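Local coordinates for YcaO (Methanopyrus kandleri, PDB 6CIB), which binds a magnesium–nucleotide complex and probably uses ATP to activate peptide backbone amides for thioamidation, at residues G147-R152 with V158-L163; N130-P135 with I333-T338; E9-F14 with I308-L313. One frame throughout, in Å; residues are numbered along the deposited sequence.

Contact 1: residues G147-R152 with V158-L163; sequences GLSAGR and VIQGLL. With MG (magnesium ion), chain H; ADP (adenosine-5'-diphosphate), chain G.
S149 presses its hydroxyl against the backbone of G161 where the edge strand 148-150 of an antiparallel sheet lies beside helix 154-177, and strand and helix together line the ADP and magnesium site of this YcaO fold. Its OG comes within 3.0 Å of G161 N, but the angle is too poor for a hydrogen bond. Instead, S149 OG donates to water 1 at 2.8 Å. That water is a magnesium ligand and in turn donates to ADP O1B, so the serine belongs to the second shell of the metal. The first shell includes the carbonyl O of L148, 2.3 Å from the magnesium ion, together with three waters and E81 from helix 68-85. The absence of a side chain at G161 lets the backbones approach closely, because a CB there would run into G147 O. G147 CA accordingly points a C-H at G161 O, 3.6 Å away.

Q160, next to G161 on the helix, packs its CB and CG beside the S149 hydroxymethyl group. With CG anti to the backbone N (chi1 -171°) and a bend at chi2, the amide turns away from the strand and up to the beta-phosphate. There Q160 NE2 donates to ADP O1B in a nearly straight bond of 2.7 Å. The other end of the amide, OE1, takes a weak hydrogen bond from R247, which is consistent with this orientation of the amide. A leucine in its place has no amide to offer, and would probably leave O1B without this straight bond and R247 without its weak partner. The ribose is gripped by the strand: A150 O accepts from ADP O2', and A150 N donates to ADP O3' over 2.9 Å at an N-H...O angle of 176°.

Contact 2: residues N130-P135 with I333-T338; sequences NEVFHP and IEVDLT
The phenyl ring of F133 meets L337 obliquely, its CE1 lying 3.8 Å from L337 CD2, while one face of the ring is covered by V132 CG1, which sits 4.1 Å above the plane and over its centre. The neighbouring imidazole of H134 has P135 CB over one face, offset toward the rim, and ND1 hydrogen-bonded to S143 OG; the peptide between H134 and P135 is cis. V132 CG1 also touches L337 CD2 at 3.7 Å. V132 and V335 reach toward each other tip to tip, CG1 to CG1 at 3.8 Å, with the second methyl pair, V132 CG2 and V335 CG2, 4.0 Å apart. With CB pointing across and CG1 anti to the backbone N in both valines, each presents both methyls to the other.

V335 lies on strand 332-336, an inner strand of the five-stranded antiparallel sheet, and the loop 130-135 covers one face of it. V114 of the adjoining strand 113-118 touches V132, F133 and V335 alike, and E131 forms salt bridges with R350 and R363. At the end of the strand, D336 makes an Asx turn: its OD1 accepts from T338 N at 3.1 Å, 33° out of the carboxylate plane, and uses its syn lone pair for T338 OG1 at 2.8 Å.

Contact 3: residues E9-F14 with I308-L313; sequences EGFRAF and ITTGSL. With ADP (adenosine-5'-diphosphate), chain G.
F11 and T310 meet at about a right angle, F11 CE1 lying 3.3 Å from T310 CG2, although the threonine is poorly ordered and this closeness should be read with caution. Beside them L313 inserts its branched end between two residues of segment 9-14. Its CD1 approaches the carbonyl O of F11 at 3.8 Å, and its CD2 touches A13 CB at 4.0 Å. The side chains that meet here are mostly apolar, whereas R12, between F11 and A13, sends its side chain the other way, to the nucleotide.

From CB, which points away from segment 308-313, the R12 chain bends at chi2 (-64°) and then runs extended across the adenine. CG lies by the exocyclic amine, 3.8 Å from ADP N6. CD follows at 3.6 Å from ADP C6, and NE continues over the bond between C5 and C6. The guanidinium then lays one face over the base, with CZ 3.3 Å from ADP C4, and this stack forms one side of the ADP pocket. NH1 passes above N3 and forms a salt bridge with E156 OE2. At the tip, NH2 leaves the base for the sugar and donates to ADP O2' over 3.0 Å, with an N-H...O angle of 166°; the acceptor lies in the guanidinium plane, at its edge. E156 also accepts from A13 N through OE1, so one carboxylate holds both the backbone after R12 and the guanidinium.

S312 occupies the N-cap position of helix 313-325, and L313 follows as its first residue. F11 is packed among three helices, touching I159 of helix 154-177, M243 of helix 241-260 and L316 of helix 313-325, while L313 also rests on I159 and E155 of helix 154-177.

Overall arrangement
Contact 1 is central, its centre about 12 Å from those of contacts 2 and 3, whose own centres are about 24 Å apart. Along the chain the segments run 9-14, 130-135, 147-152, 158-163, 308-313 and 333-338, so contact 1 is nested within the loops closed by both others, and those two interlace. Contacts 1 and 2 reach the same antiparallel sheet and meet where L148 packs on L337. Contact 3 packs against helix 154-177, which carries one segment of contact 1; both touch ADP, and R152 forms a cation-pi pair with F14. The nucleotide site is assembled in part from the N-terminal loop and the strand and helix of contact 1, with contact 2 behind the metal-binding strand.

Contact 1: residues G147-R152 with V158-L163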
loop_
_atom_site.group_PDB
_atom_site.type_symbol
_atom_site.label_atom_id
_atom_site.label_comp_id
_atom_site.label_asym_id
_atom_site.label_seq_id
_atom_site.Cartn_x
_atom_site.Cartn_y
_atom_site.Cartn_z
ATOM N N GLY A 147 -2.951 0.302 -4.997
ATOM C CA GLY A 147 -2.111 -0.019 -6.139
ATOM C C GLY A 147 -1.415 1.161 -6.777
ATOM O O GLY A 147 -0.681 0.986 -7.754
ATOM N N LEU A 148 -1.662 2.363 -6.253
ATOM C CA LEU A 148 -0.988 3.569 -6.721
ATOM C C LEU A 148 0.387 3.688 -6.081
ATOM O O LEU A 148 0.515 3.604 -4.861
ATOM C CB LEU A 148 -1.842 4.810 -6.418
ATOM C CG LEU A 148 -1.339 6.192 -6.833
ATOM C CD1 LEU A 148 -1.314 6.357 -8.356
ATOM C CD2 LEU A 148 -2.234 7.231 -6.180
ATOM N N SER A 149 1.416 3.880 -6.906
ATOM C CA SER A 149 2.789 4.018 -6.413
ATOM C C SER A 149 3.669 4.842 -7.337
ATOM O O SER A 149 3.520 4.805 -8.552
ATOM C CB SER A 149 3.444 2.641 -6.189
ATOM O OG SER A 149 2.703 1.881 -5.233
ATOM N N ALA A 150 4.600 5.564 -6.724
ATOM C CA ALA A 150 5.644 6.298 -7.422
ATOM C C ALA A 150 6.988 5.618 -7.159
ATOM O O ALA A 150 7.132 4.857 -6.196
ATOM C CB ALA A 150 5.668 7.741 -6.950
ATOM N N GLY A 151 7.956 5.869 -8.039
ATOM C CA GLY A 151 9.337 5.443 -7.834
ATOM C C GLY A 151 10.309 6.246 -8.675
ATOM O O GLY A 151 9.901 7.109 -9.452
ATOM N N ARG A 152 11.601 5.966 -8.523
ATOM C CA ARG A 152 12.607 6.534 -9.419
ATOM C C ARG A 152 12.545 5.844 -10.782
ATOM O O ARG A 152 12.869 6.449 -11.805
ATOM C CB ARG A 152 14.006 6.403 -8.827
ATOM C CG ARG A 152 14.291 7.267 -7.606
ATOM C CD ARG A 152 14.486 8.741 -7.922
ATOM N NE ARG A 152 15.597 9.010 -8.839
ATOM C CZ ARG A 152 16.868 9.197 -8.483
ATOM N NH1 ARG A 152 17.251 9.134 -7.213
ATOM N NH2 ARG A 152 17.771 9.449 -9.418
ATOM N N VAL A 158 5.943 -0.356 -9.881
ATOM C CA VAL A 158 5.204 -1.609 -10.136
ATOM C C VAL A 158 5.306 -2.584 -8.962
ATOM O O VAL A 158 4.280 -3.083 -8.483
ATOM C CB VAL A 158 5.592 -2.280 -11.479
ATOM C CG1 VAL A 158 4.903 -3.635 -11.641
ATOM C CG2 VAL A 158 5.198 -1.385 -12.637
ATOM N N ILE A 159 6.526 -2.821 -8.483
ATOM C CA ILE A 159 6.759 -3.687 -7.313
ATOM C C ILE A 159 5.948 -3.195 -6.102
ATOM O O ILE A 159 5.218 -3.979 -5.493
ATOM C CB ILE A 159 8.268 -3.803 -6.960
ATOM C CG1 ILE A 159 9.014 -4.591 -8.050
ATOM C CG2 ILE A 159 8.472 -4.452 -5.585
ATOM C CD1 ILE A 159 10.506 -4.336 -8.094
ATOM N N GLN A 160 6.086 -1.905 -5.780
ATOM C CA GLN A 160 5.396 -1.292 -4.643
ATOM C C GLN A 160 3.868 -1.400 -4.767
ATOM O O GLN A 160 3.198 -1.825 -3.818
ATOM C CB GLN A 160 5.828 0.174 -4.476
ATOM C CG GLN A 160 5.344 0.855 -3.194
ATOM C CD GLN A 160 6.221 0.555 -1.984
ATOM O OE1 GLN A 160 7.214 -0.176 -2.077
ATOM N NE2 GLN A 160 5.861 1.130 -0.836
ATOM N N GLY A 161 3.335 -1.014 -5.929
ATOM C CA GLY A 161 1.893 -1.086 -6.206
ATOM C C GLY A 161 1.302 -2.483 -6.127
ATOM O O GLY A 161 0.207 -2.665 -5.593
ATOM N N LEU A 162 2.042 -3.464 -6.652
ATOM C CA LEU A 162 1.607 -4.868 -6.665
ATOM C C LEU A 162 1.613 -5.483 -5.267
ATOM O O LEU A 162 0.648 -6.143 -4.879
ATOM C CB LEU A 162 2.480 -5.685 -7.608
ATOM C CG LEU A 162 2.039 -7.088 -8.021
ATOM C CD1 LEU A 162 0.686 -7.059 -8.720
ATOM C CD2 LEU A 162 3.100 -7.703 -8.928
ATOM N N LEU A 163 2.695 -5.255 -4.522
ATOM C CA LEU A 163 2.775 -5.660 -3.122
ATOM C C LEU A 163 1.641 -5.078 -2.281
ATOM O O LEU A 163 1.058 -5.791 -1.465
ATOM C CB LEU A 163 4.159 -5.345 -2.521
ATOM C CG LEU A 163 5.326 -6.232 -3.031
ATOM C CD1 LEU A 163 6.659 -5.775 -2.457
ATOM C CD2 LEU A 163 5.109 -7.718 -2.754
HETATM MG MG MG H . 0.872 4.378 -2.683
HETATM P PB ADP G . 3.617 3.012 1.047
HETATM O O1B ADP G . 3.809 2.827 -0.443
HETATM O O2B ADP G . 3.228 1.750 1.792
HETATM O O3B ADP G . 2.812 4.227 1.444
HETATM P PA ADP G . 6.001 4.528 1.716
HETATM O O1A ADP G . 7.391 3.995 1.932
HETATM O O2A ADP G . 5.435 5.406 2.800
HETATM O O3A ADP G . 5.127 3.201 1.579
HETATM O "O5'" ADP G . 5.975 5.284 0.298
HETATM C "C5'" ADP G . 5.068 6.326 -0.102
HETATM C "C4'" ADP G . 5.262 6.617 -1.602
HETATM O "O4'" ADP G . 6.618 7.022 -1.852
HETATM C "C3'" ADP G . 5.050 5.391 -2.497
HETATM O "O3'" ADP G . 4.579 5.808 -3.793
HETATM C "C2'" ADP G . 6.444 4.808 -2.637
HETATM O "O2'" ADP G . 6.584 3.992 -3.797
HETATM C "C1'" ADP G . 7.304 6.067 -2.682
HETATM N N9 ADP G . 8.669 5.868 -2.144
HETATM C C8 ADP G . 8.968 5.536 -0.875
HETATM N N7 ADP G . 10.306 5.428 -0.707
HETATM C C5 ADP G . 10.886 5.717 -1.876
HETATM C C6 ADP G . 12.280 5.793 -2.373
HETATM N N6 ADP G . 13.318 5.539 -1.541
HETATM N N1 ADP G . 12.463 6.120 -3.676
HETATM C C2 ADP G . 11.428 6.377 -4.513
HETATM N N3 ADP G . 10.135 6.331 -4.121
HETATM C C4 ADP G . 9.807 6.012 -2.832
HETATM O O HOH W 1 2.289 2.671 -2.527
HETATM O O HOH W 2 1.118 5.308 -0.643
HETATM O O HOH W 3 -1.232 3.744 -2.406
#

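Contact 2: residues N130-P135 with I333-T338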
loop_
_atom_site.group_PDB
_atom_site.type_symbol
_atom_site.label_atom_id
_atom_site.label_comp_id
_atom_site.label_asym_id
_atom_site.label_seq_id
_atom_site.Cartn_x
_atom_site.Cartn_y
_atom_site.Cartn_z
ATOM N N ASN A 130 -12.385 5.413 -13.387
ATOM C CA ASN A 130 -12.679 5.277 -11.941
ATOM C C ASN A 130 -11.784 4.239 -11.256
ATOM O O ASN A 130 -11.670 4.222 -10.026
ATOM C CB ASN A 130 -14.162 4.923 -11.714
ATOM C CG ASN A 130 -14.623 5.146 -10.269
ATOM O OD1 ASN A 130 -14.609 6.266 -9.755
ATOM N ND2 ASN A 130 -15.054 4.073 -9.616
ATOM N N GLU A 131 -11.168 3.374 -12.060
ATOM C CA GLU A 131 -10.228 2.377 -11.572
ATOM C C GLU A 131 -8.774 2.823 -11.738
ATOM O O GLU A 131 -7.849 2.057 -11.462
ATOM C CB GLU A 131 -10.458 1.033 -12.278
ATOM C CG GLU A 131 -11.753 0.326 -11.912
ATOM C CD GLU A 131 -11.895 0.072 -10.423
ATOM O OE1 GLU A 131 -10.908 -0.350 -9.775
ATOM O OE2 GLU A 131 -13.001 0.290 -9.898
ATOM N N VAL A 132 -8.576 4.062 -12.182
ATOM C CA VAL A 132 -7.237 4.592 -12.385
ATOM C C VAL A 132 -7.033 5.845 -11.527
ATOM O O VAL A 132 -6.078 5.930 -10.740
ATOM C CB VAL A 132 -6.966 4.892 -13.885
ATOM C CG1 VAL A 132 -5.609 5.549 -14.077
ATOM C CG2 VAL A 132 -7.032 3.619 -14.714
ATOM N N PHE A 133 -7.949 6.803 -11.679
ATOM C CA PHE A 133 -7.800 8.125 -11.095
ATOM C C PHE A 133 -8.378 8.229 -9.695
ATOM O O PHE A 133 -9.146 7.362 -9.259
ATOM C CB PHE A 133 -8.430 9.193 -12.010
ATOM C CG PHE A 133 -7.798 9.288 -13.379
ATOM C CD1 PHE A 133 -6.440 9.596 -13.531
ATOM C CD2 PHE A 133 -8.572 9.091 -14.525
ATOM C CE1 PHE A 133 -5.864 9.690 -14.793
ATOM C CE2 PHE A 133 -8.007 9.194 -15.787
ATOM C CZ PHE A 133 -6.651 9.494 -15.922
ATOM N N HIS A 134 -7.981 9.294 -8.999
ATOM C CA HIS A 134 -8.537 9.677 -7.706
ATOM C C HIS A 134 -8.323 11.180 -7.505
ATOM O O HIS A 134 -7.188 11.640 -7.597
ATOM C CB HIS A 134 -7.889 8.896 -6.557
ATOM C CG HIS A 134 -8.495 9.189 -5.225
ATOM N ND1 HIS A 134 -9.772 8.792 -4.888
ATOM C CD2 HIS A 134 -8.014 9.863 -4.152
ATOM C CE1 HIS A 134 -10.047 9.200 -3.660
ATOM N NE2 HIS A 134 -8.997 9.852 -3.194
ATOM N N PRO A 135 -9.407 11.946 -7.235
ATOM C CA PRO A 135 -10.794 11.472 -7.113
ATOM C C PRO A 135 -11.547 11.428 -8.445
ATOM O O PRO A 135 -11.383 12.321 -9.282
ATOM C CB PRO A 135 -11.436 12.501 -6.171
ATOM C CG PRO A 135 -10.622 13.748 -6.335
ATOM C CD PRO A 135 -9.309 13.403 -6.995
ATOM N N ILE A 333 -2.810 -5.759 -14.227
ATOM C CA ILE A 333 -2.787 -4.612 -15.148
ATOM C C ILE A 333 -1.981 -3.445 -14.564
ATOM O O ILE A 333 -2.126 -3.112 -13.386
ATOM C CB ILE A 333 -4.219 -4.161 -15.526
ATOM C CG1 ILE A 333 -5.009 -5.328 -16.166
ATOM C CG2 ILE A 333 -4.184 -2.949 -16.454
ATOM C CD1 ILE A 333 -6.512 -5.115 -16.269
ATOM N N GLU A 334 -1.130 -2.849 -15.400
ATOM C CA GLU A 334 -0.392 -1.629 -15.080
ATOM C C GLU A 334 -0.874 -0.466 -15.967
ATOM O O GLU A 334 -0.980 -0.611 -17.195
ATOM C CB GLU A 334 1.110 -1.854 -15.276
ATOM C CG GLU A 334 1.966 -0.592 -15.202
ATOM C CD GLU A 334 3.364 -0.759 -15.784
ATOM O OE1 GLU A 334 3.730 -1.871 -16.222
ATOM O OE2 GLU A 334 4.111 0.239 -15.806
ATOM N N VAL A 335 -1.166 0.669 -15.333
ATOM C CA VAL A 335 -1.489 1.906 -16.044
ATOM C C VAL A 335 -0.438 2.961 -15.709
ATOM O O VAL A 335 -0.215 3.281 -14.541
ATOM C CB VAL A 335 -2.912 2.425 -15.696
ATOM C CG1 VAL A 335 -3.215 3.738 -16.413
ATOM C CG2 VAL A 335 -3.976 1.383 -16.024
ATOM N N ASP A 336 0.203 3.490 -16.744
ATOM C CA ASP A 336 1.217 4.534 -16.606
ATOM C C ASP A 336 0.568 5.865 -16.208
ATOM O O ASP A 336 -0.347 6.339 -16.886
ATOM C CB ASP A 336 1.964 4.683 -17.936
ATOM C CG ASP A 336 3.261 5.475 -17.814
ATOM O OD1 ASP A 336 3.523 6.112 -16.771
ATOM O OD2 ASP A 336 4.037 5.464 -18.788
ATOM N N LEU A 337 1.042 6.457 -15.106
ATOM C CA LEU A 337 0.534 7.753 -14.634
ATOM C C LEU A 337 1.602 8.846 -14.517
ATOM O O LEU A 337 1.353 9.906 -13.933
ATOM C CB LEU A 337 -0.236 7.591 -13.306
ATOM C CG LEU A 337 -1.623 6.929 -13.381
ATOM C CD1 LEU A 337 -2.196 6.690 -11.992
ATOM C CD2 LEU A 337 -2.592 7.751 -14.218
ATOM N N THR A 338 2.781 8.578 -15.070
ATOM C CA THR A 338 3.883 9.534 -15.145
ATOM C C THR A 338 3.385 10.859 -15.730
ATOM O O THR A 338 2.804 10.889 -16.804
ATOM C CB THR A 338 5.036 8.962 -16.001
ATOM O OG1 THR A 338 5.410 7.672 -15.487
ATOM C CG2 THR A 338 6.260 9.891 -16.010
#

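Contact 3: residues E9-F14 with I308-L313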
loop_
_atom_site.group_PDB
_atom_site.type_symbol
_atom_site.label_atom_id
_atom_site.label_comp_id
_atom_site.label_asym_id
_atom_site.label_seq_id
_atom_site.Cartn_x
_atom_site.Cartn_y
_atom_site.Cartn_z
ATOM N N GLU A 9 12.915 -0.338 3.575
ATOM C CA GLU A 9 11.463 -0.117 3.508
ATOM C C GLU A 9 10.835 -0.614 2.211
ATOM O O GLU A 9 9.640 -0.877 2.175
ATOM C CB GLU A 9 11.122 1.373 3.670
ATOM C CG GLU A 9 11.456 1.962 5.026
ATOM C CD GLU A 9 12.902 2.394 5.150
ATOM O OE1 GLU A 9 13.682 2.242 4.181
ATOM O OE2 GLU A 9 13.259 2.897 6.226
ATOM N N GLY A 10 11.639 -0.697 1.149
ATOM C CA GLY A 10 11.195 -1.167 -0.166
ATOM C C GLY A 10 12.406 -1.443 -1.053
ATOM O O GLY A 10 13.547 -1.232 -0.626
ATOM N N PHE A 11 12.154 -1.904 -2.281
ATOM C CA PHE A 11 13.209 -2.283 -3.231
ATOM C C PHE A 11 13.526 -1.125 -4.170
ATOM O O PHE A 11 12.707 -0.740 -5.009
ATOM C CB PHE A 11 12.806 -3.536 -4.017
ATOM C CG PHE A 11 12.451 -4.706 -3.147
ATOM C CD1 PHE A 11 13.453 -5.526 -2.604
ATOM C CD2 PHE A 11 11.114 -4.997 -2.863
ATOM C CE1 PHE A 11 13.120 -6.605 -1.793
ATOM C CE2 PHE A 11 10.777 -6.073 -2.061
ATOM C CZ PHE A 11 11.776 -6.882 -1.528
ATOM N N ARG A 12 14.724 -0.571 -4.010
ATOM C CA ARG A 12 15.089 0.697 -4.635
ATOM C C ARG A 12 16.420 0.641 -5.382
ATOM O O ARG A 12 17.367 -0.014 -4.943
ATOM C CB ARG A 12 15.114 1.825 -3.586
ATOM C CG ARG A 12 13.825 2.019 -2.780
ATOM C CD ARG A 12 12.649 2.443 -3.663
ATOM N NE ARG A 12 11.378 2.434 -2.933
ATOM C CZ ARG A 12 10.200 2.783 -3.451
ATOM N NH1 ARG A 12 10.100 3.201 -4.711
ATOM N NH2 ARG A 12 9.110 2.725 -2.697
ATOM N N ALA A 13 16.468 1.343 -6.510
ATOM C CA ALA A 13 17.647 1.402 -7.375
ATOM C C ALA A 13 18.610 2.524 -6.974
ATOM O O ALA A 13 19.708 2.638 -7.530
ATOM C CB ALA A 13 17.213 1.558 -8.829
ATOM N N PHE A 14 18.192 3.341 -6.002
ATOM C CA PHE A 14 18.972 4.468 -5.495
ATOM C C PHE A 14 18.921 4.487 -3.971
ATOM O O PHE A 14 17.942 4.018 -3.361
ATOM C CB PHE A 14 18.438 5.798 -6.064
ATOM C CG PHE A 14 18.478 5.873 -7.566
ATOM C CD1 PHE A 14 17.411 5.400 -8.334
ATOM C CD2 PHE A 14 19.599 6.398 -8.222
ATOM C CE1 PHE A 14 17.455 5.435 -9.730
ATOM C CE2 PHE A 14 19.644 6.448 -9.616
ATOM C CZ PHE A 14 18.572 5.964 -10.370
ATOM N N ILE A 308 11.472 -15.845 -3.159
ATOM C CA ILE A 308 11.914 -14.836 -4.116
ATOM C C ILE A 308 13.061 -14.039 -3.484
ATOM O O ILE A 308 12.851 -13.218 -2.577
ATOM C CB ILE A 308 10.733 -13.923 -4.559
ATOM C CG1 ILE A 308 9.617 -14.763 -5.196
ATOM C CG2 ILE A 308 11.208 -12.844 -5.525
ATOM C CD1 ILE A 308 8.229 -14.151 -5.135
ATOM N N THR A 309 14.278 -14.328 -3.934
ATOM C CA THR A 309 15.467 -13.612 -3.473
ATOM C C THR A 309 15.736 -12.486 -4.450
ATOM O O THR A 309 15.469 -12.598 -5.653
ATOM C CB THR A 309 16.719 -14.512 -3.336
ATOM O OG1 THR A 309 16.989 -15.160 -4.583
ATOM C CG2 THR A 309 16.532 -15.556 -2.241
ATOM N N THR A 310 16.287 -11.405 -3.926
ATOM C CA THR A 310 16.239 -10.136 -4.622
ATOM C C THR A 310 17.575 -9.752 -5.248
ATOM O O THR A 310 18.503 -9.307 -4.561
ATOM C CB THR A 310 15.678 -9.041 -3.699
ATOM O OG1 THR A 310 16.401 -9.043 -2.461
ATOM C CG2 THR A 310 14.206 -9.319 -3.413
ATOM N N GLY A 311 17.659 -9.962 -6.560
ATOM C CA GLY A 311 18.821 -9.575 -7.340
ATOM C C GLY A 311 18.585 -8.243 -8.018
ATOM O O GLY A 311 18.903 -7.176 -7.469
ATOM N N SER A 312 18.031 -8.310 -9.225
ATOM C CA SER A 312 17.778 -7.113 -10.007
ATOM C C SER A 312 16.308 -6.713 -9.935
ATOM O O SER A 312 15.431 -7.547 -9.678
ATOM C CB SER A 312 18.236 -7.293 -11.460
ATOM O OG SER A 312 17.284 -8.015 -12.218
ATOM N N LEU A 313 16.061 -5.429 -10.175
ATOM C CA LEU A 313 14.730 -4.852 -10.153
ATOM C C LEU A 313 13.809 -5.460 -11.216
ATOM O O LEU A 313 12.631 -5.713 -10.943
ATOM C CB LEU A 313 14.852 -3.339 -10.334
ATOM C CG LEU A 313 13.901 -2.380 -9.628
ATOM C CD1 LEU A 313 13.859 -2.567 -8.115
ATOM C CD2 LEU A 313 14.331 -0.962 -9.984
HETATM P PB ADP G . 3.617 3.012 1.047
HETATM O O1B ADP G . 3.809 2.827 -0.443
HETATM O O2B ADP G . 3.228 1.750 1.792
HETATM O O3B ADP G . 2.812 4.227 1.444
HETATM P PA ADP G . 6.001 4.528 1.716
HETATM O O1A ADP G . 7.391 3.995 1.932
HETATM O O2A ADP G . 5.435 5.406 2.800
HETATM O O3A ADP G . 5.127 3.201 1.579
HETATM O "O5'" ADP G . 5.975 5.284 0.298
HETATM C "C5'" ADP G . 5.068 6.326 -0.102
HETATM C "C4'" ADP G . 5.262 6.617 -1.602
HETATM O "O4'" ADP G . 6.618 7.022 -1.852
HETATM C "C3'" ADP G . 5.050 5.391 -2.497
HETATM O "O3'" ADP G . 4.579 5.808 -3.793
HETATM C "C2'" ADP G . 6.444 4.808 -2.637
HETATM O "O2'" ADP G . 6.584 3.992 -3.797
HETATM C "C1'" ADP G . 7.304 6.067 -2.682
HETATM N N9 ADP G . 8.669 5.868 -2.144
HETATM C C8 ADP G . 8.968 5.536 -0.875
HETATM N N7 ADP G . 10.306 5.428 -0.707
HETATM C C5 ADP G . 10.886 5.717 -1.876
HETATM C C6 ADP G . 12.280 5.793 -2.373
HETATM N N6 ADP G . 13.318 5.539 -1.541
HETATM N N1 ADP G . 12.463 6.120 -3.676
HETATM C C2 ADP G . 11.428 6.377 -4.513
HETATM N N3 ADP G . 10.135 6.331 -4.121
HETATM C C4 ADP G . 9.807 6.012 -2.832
#